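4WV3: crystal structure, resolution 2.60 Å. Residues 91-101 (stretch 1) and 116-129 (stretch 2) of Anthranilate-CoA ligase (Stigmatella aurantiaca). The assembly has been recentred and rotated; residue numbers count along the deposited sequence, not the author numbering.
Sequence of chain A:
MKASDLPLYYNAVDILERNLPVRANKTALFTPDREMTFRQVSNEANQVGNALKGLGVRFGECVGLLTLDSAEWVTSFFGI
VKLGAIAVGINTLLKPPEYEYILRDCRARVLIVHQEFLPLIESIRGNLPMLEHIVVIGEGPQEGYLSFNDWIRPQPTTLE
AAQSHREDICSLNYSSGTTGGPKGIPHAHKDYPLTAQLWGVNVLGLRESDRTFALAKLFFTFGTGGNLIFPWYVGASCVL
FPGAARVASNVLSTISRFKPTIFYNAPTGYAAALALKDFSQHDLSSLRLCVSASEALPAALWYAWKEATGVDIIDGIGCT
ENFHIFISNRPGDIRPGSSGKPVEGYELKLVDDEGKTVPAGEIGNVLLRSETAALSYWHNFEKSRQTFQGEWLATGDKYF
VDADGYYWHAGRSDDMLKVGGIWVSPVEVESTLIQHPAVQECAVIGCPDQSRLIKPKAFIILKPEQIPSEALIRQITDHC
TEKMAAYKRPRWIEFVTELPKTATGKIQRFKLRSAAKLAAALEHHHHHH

Stretch 1, residues 91-101: NTLLKPPEYEY
Stretch 2, residues 116-129: EFLPLIESIRGNLP

Two segments of one chain pack here through apolar side chains, with no hydrogen bond crossing between them. Stretch 1 runs as loop through K95, the N-cap residue, and then as helix from P96 through Y101 and beyond. Stretch 2 has a short helix that includes P119 to E122, with S123 and I124 in loop. The helix axes approach to 9.2 Å and cross at -68°. The register is set by two pairs: CA of P96 lies 5.2 Å from CA of L120, and CA of E100 lies 6.2 Å from CA of I124. One step of four residues on each side carries the contact forward, and the two stretches together bury 557 Å².

The helix start in stretch 1 is built from local bonds. L94 and K95 are extended (phi/psi -89/173 and -94/155), and P96 enters helical values at -52/-39. E98, with chi1 m, chi2 t and chi3 -57°, folds back so that its OE1 accepts from K95 N at 2.6 Å, while Y99 N bonds to K95 O at 3.0 Å. The side chain of E98 takes no part in the contact.

Y99 ties the loop to the helix. Its CA-to-CB bond points toward stretch 2, and chi1 -73° (m) with chi2 -39° carries the ring back along the preceding loop, where Y99 OH donates to N91 O at 2.8 Å and L94 N donates to Y99 OH at 3.3 Å. The hydroxyl bonds within its own stretch, and carbons of the same residue pack across: Y99 CE2 meets L120 CD2 at 3.8 Å, at the ring edge, Y99 CD2 lies 4.0 Å from I121 CD1, and Y99 CB lies 3.8 Å from I124 CD1.

P96, C-gamma exo, also points toward stretch 2. Its CG sits 3.7 Å from CG of L120, and its CB sits 3.8 Å from CG2 of I124. L120 has an off-rotamer chi1 of -114° with chi2 p; in this conformation its CD2 reaches both Y99 CE2 and the backbone, 3.6 Å from L94 O. I124 takes chi1 67° (p) and chi2 t; its CG2 and its CD1 each lie 3.4 Å from P96 O, and its CD1 is also 3.6 Å from E100 N. I121 has chi1 m and chi2 p; its CA-to-CB bond is sideways, but its end comes nearer stretch 1.

At one end, F117 (m, chi2 -51°) points toward stretch 1 and places CZ 3.2 Å from T92 OG1; T92 itself has an off-rotamer chi1 of -112°. At the other, E100 is extended through chi1 t and chi2 t, so a sideways start still ends near stretch 2. E100 OE1 comes within 3.3 Å of N127 ND2, but the angle is too poor for a hydrogen bond; OE2 is satisfied elsewhere in the structure. L128, m then t, closes this end with CD2 3.7 Å from E100 O.

The rule is economical: polar groups settle the helix start within stretch 1, and carbon packing joins the stretches.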

# COMPACT_ATOMS: atom_id res chain seq x y z
N ASN A 91 5.05 -2.30 -10.04
CA ASN A 91 4.79 -3.57 -9.36
C ASN A 91 5.75 -4.66 -9.83
O ASN A 91 5.95 -4.86 -11.03
CB ASN A 91 3.34 -4.00 -9.59
CG ASN A 91 2.92 -5.16 -8.70
OD1 ASN A 91 3.71 -6.07 -8.42
ND2 ASN A 91 1.66 -5.15 -8.27
N THR A 92 6.33 -5.38 -8.87
CA THR A 92 7.34 -6.39 -9.16
C THR A 92 6.75 -7.71 -9.65
O THR A 92 7.39 -8.45 -10.40
CB THR A 92 8.28 -6.59 -7.94
OG1 THR A 92 9.59 -6.11 -8.25
CG2 THR A 92 8.36 -8.05 -7.51
N LEU A 93 5.51 -8.00 -9.26
CA LEU A 93 4.85 -9.24 -9.66
C LEU A 93 3.92 -9.27 -10.87
O LEU A 93 3.02 -10.11 -10.94
CB LEU A 93 4.19 -9.92 -8.46
CG LEU A 93 5.08 -10.54 -7.37
CD1 LEU A 93 6.37 -11.10 -7.97
CD2 LEU A 93 5.36 -9.55 -6.25
N LEU A 94 4.14 -8.38 -11.83
CA LEU A 94 3.34 -8.36 -13.04
C LEU A 94 3.74 -9.20 -14.26
O LEU A 94 4.81 -9.80 -14.29
CB LEU A 94 3.24 -6.89 -13.44
CG LEU A 94 2.49 -5.95 -12.50
CD1 LEU A 94 2.38 -4.56 -13.11
CD2 LEU A 94 1.11 -6.50 -12.18
N LYS A 95 2.86 -9.22 -15.25
CA LYS A 95 3.09 -9.94 -16.50
C LYS A 95 3.70 -9.01 -17.54
O LYS A 95 3.52 -7.79 -17.46
CB LYS A 95 1.77 -10.52 -17.02
CG LYS A 95 1.09 -11.48 -16.07
CD LYS A 95 1.93 -12.73 -15.85
CE LYS A 95 1.29 -13.64 -14.83
NZ LYS A 95 -0.11 -14.00 -15.20
N PRO A 96 4.43 -9.57 -18.52
CA PRO A 96 5.01 -8.78 -19.61
C PRO A 96 4.02 -7.86 -20.37
O PRO A 96 4.43 -6.75 -20.73
CB PRO A 96 5.58 -9.85 -20.55
CG PRO A 96 5.90 -10.99 -19.65
CD PRO A 96 4.85 -10.98 -18.58
N PRO A 97 2.77 -8.30 -20.61
CA PRO A 97 1.86 -7.33 -21.24
C PRO A 97 1.54 -6.16 -20.32
O PRO A 97 1.37 -5.03 -20.79
CB PRO A 97 0.59 -8.15 -21.48
CG PRO A 97 1.05 -9.55 -21.55
CD PRO A 97 2.17 -9.64 -20.56
N GLU A 98 1.46 -6.43 -19.02
CA GLU A 98 1.17 -5.39 -18.04
C GLU A 98 2.31 -4.38 -17.95
O GLU A 98 2.08 -3.19 -17.75
CB GLU A 98 0.90 -6.01 -16.67
CG GLU A 98 -0.34 -6.89 -16.63
CD GLU A 98 -0.51 -7.59 -15.29
OE1 GLU A 98 0.41 -8.31 -14.87
OE2 GLU A 98 -1.58 -7.41 -14.66
N TYR A 99 3.54 -4.87 -18.11
CA TYR A 99 4.71 -4.00 -18.13
C TYR A 99 4.75 -3.19 -19.42
O TYR A 99 5.22 -2.05 -19.43
CB TYR A 99 5.99 -4.82 -17.99
CG TYR A 99 6.22 -5.36 -16.60
CD1 TYR A 99 5.92 -4.60 -15.48
CD2 TYR A 99 6.74 -6.63 -16.40
CE1 TYR A 99 6.13 -5.09 -14.20
CE2 TYR A 99 6.96 -7.13 -15.13
CZ TYR A 99 6.65 -6.35 -14.03
OH TYR A 99 6.86 -6.85 -12.77
N GLU A 100 4.27 -3.79 -20.50
CA GLU A 100 4.26 -3.14 -21.81
C GLU A 100 3.31 -1.95 -21.82
O GLU A 100 3.62 -0.90 -22.39
CB GLU A 100 3.88 -4.13 -22.91
CG GLU A 100 3.90 -3.53 -24.30
CD GLU A 100 3.29 -4.44 -25.34
OE1 GLU A 100 3.77 -5.59 -25.49
OE2 GLU A 100 2.32 -4.02 -26.01
N TYR A 101 2.15 -2.11 -21.18
CA TYR A 101 1.18 -1.03 -21.08
C TYR A 101 1.74 0.14 -20.30
O TYR A 101 1.66 1.29 -20.74
CB TYR A 101 -0.11 -1.52 -20.42
CG TYR A 101 -1.09 -0.41 -20.13
CD1 TYR A 101 -1.90 0.11 -21.13
CD2 TYR A 101 -1.21 0.12 -18.85
CE1 TYR A 101 -2.80 1.13 -20.86
CE2 TYR A 101 -2.10 1.14 -18.57
CZ TYR A 101 -2.90 1.64 -19.58
OH TYR A 101 -3.79 2.65 -19.31
N GLU A 116 16.37 -10.13 -12.67
CA GLU A 116 15.42 -11.23 -12.64
C GLU A 116 14.10 -10.88 -13.31
O GLU A 116 13.23 -11.74 -13.51
CB GLU A 116 15.17 -11.70 -11.20
CG GLU A 116 14.21 -10.84 -10.41
CD GLU A 116 13.76 -11.51 -9.12
OE1 GLU A 116 14.56 -11.54 -8.15
OE2 GLU A 116 12.62 -12.00 -9.08
N PHE A 117 13.95 -9.61 -13.67
CA PHE A 117 12.77 -9.12 -14.38
C PHE A 117 13.15 -8.76 -15.81
O PHE A 117 12.30 -8.45 -16.64
CB PHE A 117 12.20 -7.89 -13.68
CG PHE A 117 11.89 -8.11 -12.22
CD1 PHE A 117 11.13 -9.19 -11.82
CD2 PHE A 117 12.37 -7.24 -11.26
CE1 PHE A 117 10.85 -9.40 -10.48
CE2 PHE A 117 12.10 -7.44 -9.92
CZ PHE A 117 11.33 -8.52 -9.53
N LEU A 118 14.45 -8.80 -16.09
CA LEU A 118 15.01 -8.48 -17.41
C LEU A 118 14.39 -9.24 -18.60
O LEU A 118 14.13 -8.63 -19.64
CB LEU A 118 16.53 -8.64 -17.40
CG LEU A 118 17.30 -8.09 -18.60
CD1 LEU A 118 16.94 -6.63 -18.85
CD2 LEU A 118 18.80 -8.24 -18.39
N PRO A 119 14.16 -10.56 -18.47
CA PRO A 119 13.55 -11.23 -19.62
C PRO A 119 12.07 -10.88 -19.79
O PRO A 119 11.52 -11.04 -20.88
CB PRO A 119 13.71 -12.72 -19.29
CG PRO A 119 13.83 -12.77 -17.81
CD PRO A 119 14.55 -11.52 -17.41
N LEU A 120 11.45 -10.40 -18.71
CA LEU A 120 10.04 -10.01 -18.75
C LEU A 120 9.85 -8.70 -19.52
O LEU A 120 8.73 -8.36 -19.90
CB LEU A 120 9.49 -9.88 -17.32
CG LEU A 120 8.40 -10.89 -16.94
CD1 LEU A 120 8.84 -12.31 -17.27
CD2 LEU A 120 8.03 -10.76 -15.46
N ILE A 121 10.95 -7.99 -19.74
CA ILE A 121 10.95 -6.74 -20.50
C ILE A 121 11.56 -7.00 -21.88
O ILE A 121 11.21 -6.35 -22.87
CB ILE A 121 11.73 -5.62 -19.74
CG1 ILE A 121 10.82 -4.89 -18.75
CG2 ILE A 121 12.33 -4.60 -20.70
CD1 ILE A 121 10.41 -5.72 -17.55
N GLU A 122 12.46 -7.98 -21.94
CA GLU A 122 13.14 -8.34 -23.17
C GLU A 122 12.17 -8.80 -24.26
O GLU A 122 12.42 -8.61 -25.45
CB GLU A 122 14.18 -9.43 -22.89
CG GLU A 122 15.56 -9.16 -23.48
CD GLU A 122 16.68 -9.72 -22.62
OE1 GLU A 122 16.71 -10.95 -22.40
OE2 GLU A 122 17.53 -8.93 -22.16
N SER A 123 11.06 -9.40 -23.85
CA SER A 123 10.09 -9.95 -24.79
C SER A 123 9.05 -8.92 -25.22
O SER A 123 8.19 -9.20 -26.06
CB SER A 123 9.39 -11.18 -24.19
OG SER A 123 8.62 -10.82 -23.06
N ILE A 124 9.12 -7.72 -24.65
CA ILE A 124 8.21 -6.64 -25.01
C ILE A 124 8.99 -5.43 -25.50
O ILE A 124 8.43 -4.35 -25.71
CB ILE A 124 7.32 -6.22 -23.82
CG1 ILE A 124 8.17 -5.57 -22.72
CG2 ILE A 124 6.55 -7.41 -23.27
CD1 ILE A 124 7.41 -5.25 -21.45
N ARG A 125 10.29 -5.62 -25.68
CA ARG A 125 11.21 -4.55 -26.06
C ARG A 125 10.82 -3.87 -27.38
O ARG A 125 10.84 -2.65 -27.48
CB ARG A 125 12.63 -5.10 -26.17
CG ARG A 125 13.68 -4.31 -25.41
CD ARG A 125 13.73 -2.87 -25.87
NE ARG A 125 14.93 -2.18 -25.41
CZ ARG A 125 15.22 -0.92 -25.68
NH1 ARG A 125 14.38 -0.19 -26.41
NH2 ARG A 125 16.34 -0.37 -25.22
N GLY A 126 10.46 -4.68 -28.37
CA GLY A 126 10.10 -4.18 -29.68
C GLY A 126 8.87 -3.29 -29.67
O GLY A 126 8.74 -2.39 -30.50
N ASN A 127 7.97 -3.53 -28.73
CA ASN A 127 6.73 -2.77 -28.64
C ASN A 127 6.88 -1.48 -27.83
O ASN A 127 5.89 -0.85 -27.47
CB ASN A 127 5.61 -3.63 -28.04
CG ASN A 127 5.47 -4.97 -28.74
OD1 ASN A 127 6.45 -5.51 -29.25
ND2 ASN A 127 4.25 -5.50 -28.77
N LEU A 128 8.12 -1.11 -27.55
CA LEU A 128 8.40 0.11 -26.79
C LEU A 128 9.34 1.02 -27.57
O LEU A 128 10.55 1.00 -27.36
CB LEU A 128 9.00 -0.24 -25.43
CG LEU A 128 8.13 -1.13 -24.55
CD1 LEU A 128 8.86 -1.51 -23.27
CD2 LEU A 128 6.81 -0.44 -24.23
N PRO A 129 8.78 1.82 -28.49
CA PRO A 129 9.56 2.67 -29.40
C PRO A 129 10.29 3.80 -28.69
O PRO A 129 11.29 4.30 -29.20
CB PRO A 129 8.48 3.25 -30.33
CG PRO A 129 7.23 3.22 -29.53
CD PRO A 129 7.33 1.98 -28.69